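Local coordinates for protein aldehyde dehydrogenase 12 (Zea mays, PDB 6D97) that oxidises L-glutamate gamma-semialdehyde in an NAD-dependent reaction, the last enzymatic step of proline catabolism in plants, at residues E87-C92 and K218-V223. Numbering follows the deposited sequence.
Sequences ESLSKC and KPVLKV. With NAD (nicotinamide-adenine-dinucleotide), chain E.
Two hydrogen bonds from one buried ammonium group tie the C-terminal part of helix 83-90 to the start of strand 218-223. The side chain of Lys218 leaves the strand with CG anti to the backbone N (chi1 173°) and stays extended to its tip, so NZ reaches Ser88, giving one bond to its backbone O at 2.9 Å and another to its OG at 3.0 Å. The carbonyl is met from above its plane, 43° out of it. Ser88 turns OG anti to its own N (chi1 -173°), beside the carbonyl carbon, which brings OG to the same ammonium group that the backbone O of Ser88 accepts from. A water accepts from Lys218 NZ at 2.9 Å and donates to Ser88 OG, while OG is also hydrogen-bonded to Asp249 of the adjacent strand 249-251. The carboxylate of Asp249, which the Lys218 side chain also touches, would probably favour the charged lysine.

Van der Waals contacts accompany these bonds. Cys92 CB lies 3.6 Å from Lys218 CB, with SG beside the same methylene. Leu89 packs CD2 against the backbone carbonyl oxygen of Lys218, 3.4 Å from O, and crosses Val220 at about a right angle, with an apolar contact of 3.8 Å from CD1 to CG1. An alanine in place of Lys218 would remove both bonds to Ser88 and would probably loosen the helix from the strand.

Farther along the strand, Lys222 NZ donates to NAD O2B at 2.8 Å, gripping the adenosine ribose. The helix thus packs at the beginning of a strand in the parallel sheet of the Rossmann-type NAD-binding domain of aldehyde dehydrogenases, with the cofactor held towards the strand's C-terminal end.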
ATOM      1  N   GLU A  87      -4.589 -21.318  32.259  1.00 35.48           N
ATOM      2  CA  GLU A  87      -3.226 -21.018  32.688  1.00 42.33           C
ATOM      3  C   GLU A  87      -2.292 -20.863  31.496  1.00 40.66           C
ATOM      4  O   GLU A  87      -1.408 -19.999  31.499  1.00 45.65           O
ATOM      5  CB  GLU A  87      -2.717 -22.111  33.627  1.00 42.92           C
ATOM      6  N   SER A  88      -2.472 -21.691  30.466  1.00 32.42           N
ATOM      7  CA  SER A  88      -1.612 -21.613  29.292  1.00 29.36           C
ATOM      8  C   SER A  88      -1.830 -20.311  28.533  1.00 37.48           C
ATOM      9  O   SER A  88      -0.869 -19.694  28.059  1.00 36.32           O
ATOM     10  CB  SER A  88      -1.864 -22.814  28.384  1.00 31.27           C
ATOM     11  OG  SER A  88      -0.940 -22.853  27.309  1.00 27.91           O
ATOM     12  N   LEU A  89      -3.087 -19.878  28.408  1.00 41.49           N
ATOM     13  CA  LEU A  89      -3.368 -18.628  27.713  1.00 46.57           C
ATOM     14  C   LEU A  89      -2.855 -17.433  28.503  1.00 40.13           C
ATOM     15  O   LEU A  89      -2.340 -16.471  27.922  1.00 48.73           O
ATOM     16  CB  LEU A  89      -4.868 -18.495  27.448  1.00 40.06           C
ATOM     17  CG  LEU A  89      -5.450 -19.243  26.250  1.00 44.66           C
ATOM     18  CD1 LEU A  89      -6.965 -19.310  26.364  1.00 44.79           C
ATOM     19  CD2 LEU A  89      -5.041 -18.547  24.968  1.00 22.43           C
ATOM     20  N   SER A  90      -2.967 -17.484  29.834  1.00 35.86           N
ATOM     21  CA  SER A  90      -2.534 -16.367  30.665  1.00 35.84           C
ATOM     22  C   SER A  90      -1.030 -16.131  30.583  1.00 31.38           C
ATOM     23  O   SER A  90      -0.563 -15.054  30.970  1.00 32.58           O
ATOM     24  CB  SER A  90      -2.944 -16.601  32.120  1.00 40.76           C
ATOM     25  OG  SER A  90      -2.017 -17.446  32.777  1.00 44.71           O
ATOM     26  N   LYS A  91      -0.263 -17.107  30.087  1.00 30.34           N
ATOM     27  CA  LYS A  91       1.173 -16.914  29.923  1.00 36.16           C
ATOM     28  C   LYS A  91       1.500 -15.955  28.786  1.00 39.74           C
ATOM     29  O   LYS A  91       2.614 -15.422  28.742  1.00 39.42           O
ATOM     30  CB  LYS A  91       1.865 -18.260  29.691  1.00 37.43           C
ATOM     31  CG  LYS A  91       1.945 -19.111  30.945  1.00 50.21           C
ATOM     32  CD  LYS A  91       2.584 -20.465  30.697  1.00 49.44           C
ATOM     33  CE  LYS A  91       2.449 -21.335  31.936  1.00 55.35           C
ATOM     34  NZ  LYS A  91       3.414 -22.464  31.940  1.00 59.44           N
ATOM     35  N   CYS A  92       0.557 -15.708  27.881  1.00 32.55           N
ATOM     36  CA  CYS A  92       0.788 -14.789  26.779  1.00 25.63           C
ATOM     37  C   CYS A  92       0.334 -13.388  27.168  1.00 22.56           C
ATOM     38  O   CYS A  92      -0.868 -13.179  27.390  1.00 34.53           O
ATOM     39  CB  CYS A  92       0.049 -15.243  25.532  1.00 23.60           C
ATOM     40  SG  CYS A  92       0.330 -14.174  24.096  1.00 28.94           S
ATOM     41  N   LYS A 218      -1.080 -16.041  20.884  1.00 19.51           N
ATOM     42  CA  LYS A 218      -1.054 -17.420  21.358  1.00 21.75           C
ATOM     43  C   LYS A 218      -2.472 -17.966  21.316  1.00 23.11           C
ATOM     44  O   LYS A 218      -3.306 -17.584  22.152  1.00 24.17           O
ATOM     45  CB  LYS A 218      -0.479 -17.529  22.771  1.00 21.81           C
ATOM     46  CG  LYS A 218      -0.601 -18.926  23.354  1.00 21.67           C
ATOM     47  CD  LYS A 218       0.249 -19.120  24.586  1.00 29.21           C
ATOM     48  CE  LYS A 218       0.121 -20.552  25.081  1.00 35.41           C
ATOM     49  NZ  LYS A 218       1.026 -20.834  26.228  1.00 25.96           N
ATOM     50  N   PRO A 219      -2.799 -18.827  20.360  1.00 25.02           N
ATOM     51  CA  PRO A 219      -4.174 -19.303  20.226  1.00 23.40           C
ATOM     52  C   PRO A 219      -4.429 -20.616  20.942  1.00 29.83           C
ATOM     53  O   PRO A 219      -3.538 -21.445  21.141  1.00 30.49           O
ATOM     54  CB  PRO A 219      -4.311 -19.487  18.709  1.00 19.42           C
ATOM     55  CG  PRO A 219      -2.946 -19.936  18.298  1.00 21.57           C
ATOM     56  CD  PRO A 219      -1.957 -19.266  19.236  1.00 23.25           C
ATOM     57  N   VAL A 220      -5.685 -20.788  21.336  1.00 34.80           N
ATOM     58  CA  VAL A 220      -6.237 -22.090  21.676  1.00 36.56           C
ATOM     59  C   VAL A 220      -7.198 -22.463  20.557  1.00 35.58           C
ATOM     60  O   VAL A 220      -8.073 -21.668  20.187  1.00 31.21           O
ATOM     61  CB  VAL A 220      -6.925 -22.086  23.055  1.00 37.86           C
ATOM     62  CG1 VAL A 220      -8.056 -21.060  23.116  1.00 33.09           C
ATOM     63  CG2 VAL A 220      -7.429 -23.480  23.392  1.00 23.32           C
ATOM     64  N   LEU A 221      -6.992 -23.637  19.972  1.00 21.55           N
ATOM     65  CA  LEU A 221      -7.725 -24.061  18.789  1.00 21.21           C
ATOM     66  C   LEU A 221      -8.720 -25.150  19.158  1.00 24.41           C
ATOM     67  O   LEU A 221      -8.351 -26.155  19.774  1.00 26.66           O
ATOM     68  CB  LEU A 221      -6.771 -24.563  17.703  1.00 23.73           C
ATOM     69  CG  LEU A 221      -7.467 -25.224  16.512  1.00 32.75           C
ATOM     70  CD1 LEU A 221      -8.337 -24.237  15.749  1.00 20.08           C
ATOM     71  CD2 LEU A 221      -6.450 -25.859  15.589  1.00 35.36           C
ATOM     72  N   LYS A 222      -9.977 -24.946  18.781  1.00 31.60           N
ATOM     73  CA  LYS A 222     -11.031 -25.928  18.997  1.00 26.55           C
ATOM     74  C   LYS A 222     -11.671 -26.257  17.656  1.00 25.83           C
ATOM     75  O   LYS A 222     -12.191 -25.364  16.976  1.00 25.65           O
ATOM     76  CB  LYS A 222     -12.074 -25.405  19.986  1.00 22.81           C
ATOM     77  CG  LYS A 222     -13.154 -26.409  20.351  1.00 32.27           C
ATOM     78  CD  LYS A 222     -14.530 -25.865  20.014  1.00 40.30           C
ATOM     79  CE  LYS A 222     -15.635 -26.781  20.516  1.00 39.73           C
ATOM     80  NZ  LYS A 222     -15.699 -28.051  19.739  1.00 36.61           N
ATOM     81  N   VAL A 223     -11.626 -27.530  17.280  1.00 28.42           N
ATOM     82  CA  VAL A 223     -12.261 -28.030  16.068  1.00 28.31           C
ATOM     83  C   VAL A 223     -13.380 -28.973  16.485  1.00 32.27           C
ATOM     84  O   VAL A 223     -13.252 -29.694  17.482  1.00 32.54           O
ATOM     85  CB  VAL A 223     -11.245 -28.739  15.146  1.00 22.11           C
ATOM     86  CG1 VAL A 223     -11.915 -29.251  13.875  1.00 27.33           C
ATOM     87  CG2 VAL A 223     -10.097 -27.793  14.811  1.00 23.36           C
TER
HETATM   88  PA  NAD E 601     -21.650 -24.741  14.812  0.70 41.48           P
HETATM   89  O1A NAD E 601     -21.989 -23.264  15.192  0.70 44.06           O
HETATM   90  O2A NAD E 601     -22.567 -25.810  15.156  0.70 42.74           O
HETATM   91  O5B NAD E 601     -20.459 -25.392  15.395  0.70 33.82           O
HETATM   92  C5B NAD E 601     -19.174 -24.958  15.019  0.70 25.30           C
HETATM   93  C4B NAD E 601     -18.151 -24.998  16.149  0.70 29.69           C
HETATM   94  O4B NAD E 601     -18.478 -24.127  17.218  0.70 31.80           O
HETATM   95  C3B NAD E 601     -17.931 -26.368  16.703  0.70 25.90           C
HETATM   96  O3B NAD E 601     -16.602 -26.571  16.990  0.70 20.41           O
HETATM   97  C2B NAD E 601     -18.737 -26.347  17.930  0.70 27.66           C
HETATM   98  O2B NAD E 601     -18.254 -27.248  18.851  0.70 25.50           O
HETATM   99  C1B NAD E 601     -18.558 -24.939  18.359  0.70 25.13           C
HETATM  100  N9A NAD E 601     -19.591 -24.419  19.230  0.70 23.84           N
HETATM  101  C8A NAD E 601     -20.953 -24.654  19.187  0.70 15.63           C
HETATM  102  N7A NAD E 601     -21.551 -23.954  20.157  0.70 26.23           N
HETATM  103  C5A NAD E 601     -20.596 -23.225  20.860  0.70 25.45           C
HETATM  104  C6A NAD E 601     -20.627 -22.348  21.928  0.70 30.42           C
HETATM  105  N6A NAD E 601     -21.882 -22.034  22.551  0.70 26.47           N
HETATM  106  N1A NAD E 601     -19.493 -21.795  22.383  0.70 28.10           N
HETATM  107  C2A NAD E 601     -18.291 -22.070  21.816  0.70 27.52           C
HETATM  108  N3A NAD E 601     -18.219 -22.926  20.764  0.70 30.40           N
HETATM  109  C4A NAD E 601     -19.336 -23.505  20.275  0.70 22.24           C
HETATM  110  O3  NAD E 601     -21.453 -25.101  13.402  0.70 46.70           O
HETATM  111  PN  NAD E 601     -22.338 -26.103  12.544  0.70 46.70           P
HETATM  112  O1N NAD E 601     -21.806 -25.865  11.084  0.70 43.12           O
HETATM  113  O2N NAD E 601     -22.067 -27.532  12.913  0.70 38.01           O
HETATM  114  O5D NAD E 601     -23.814 -25.812  12.567  0.70 43.72           O
HETATM  115  O   HOH W   1       1.266 -23.683  26.581  1.00 33.49           O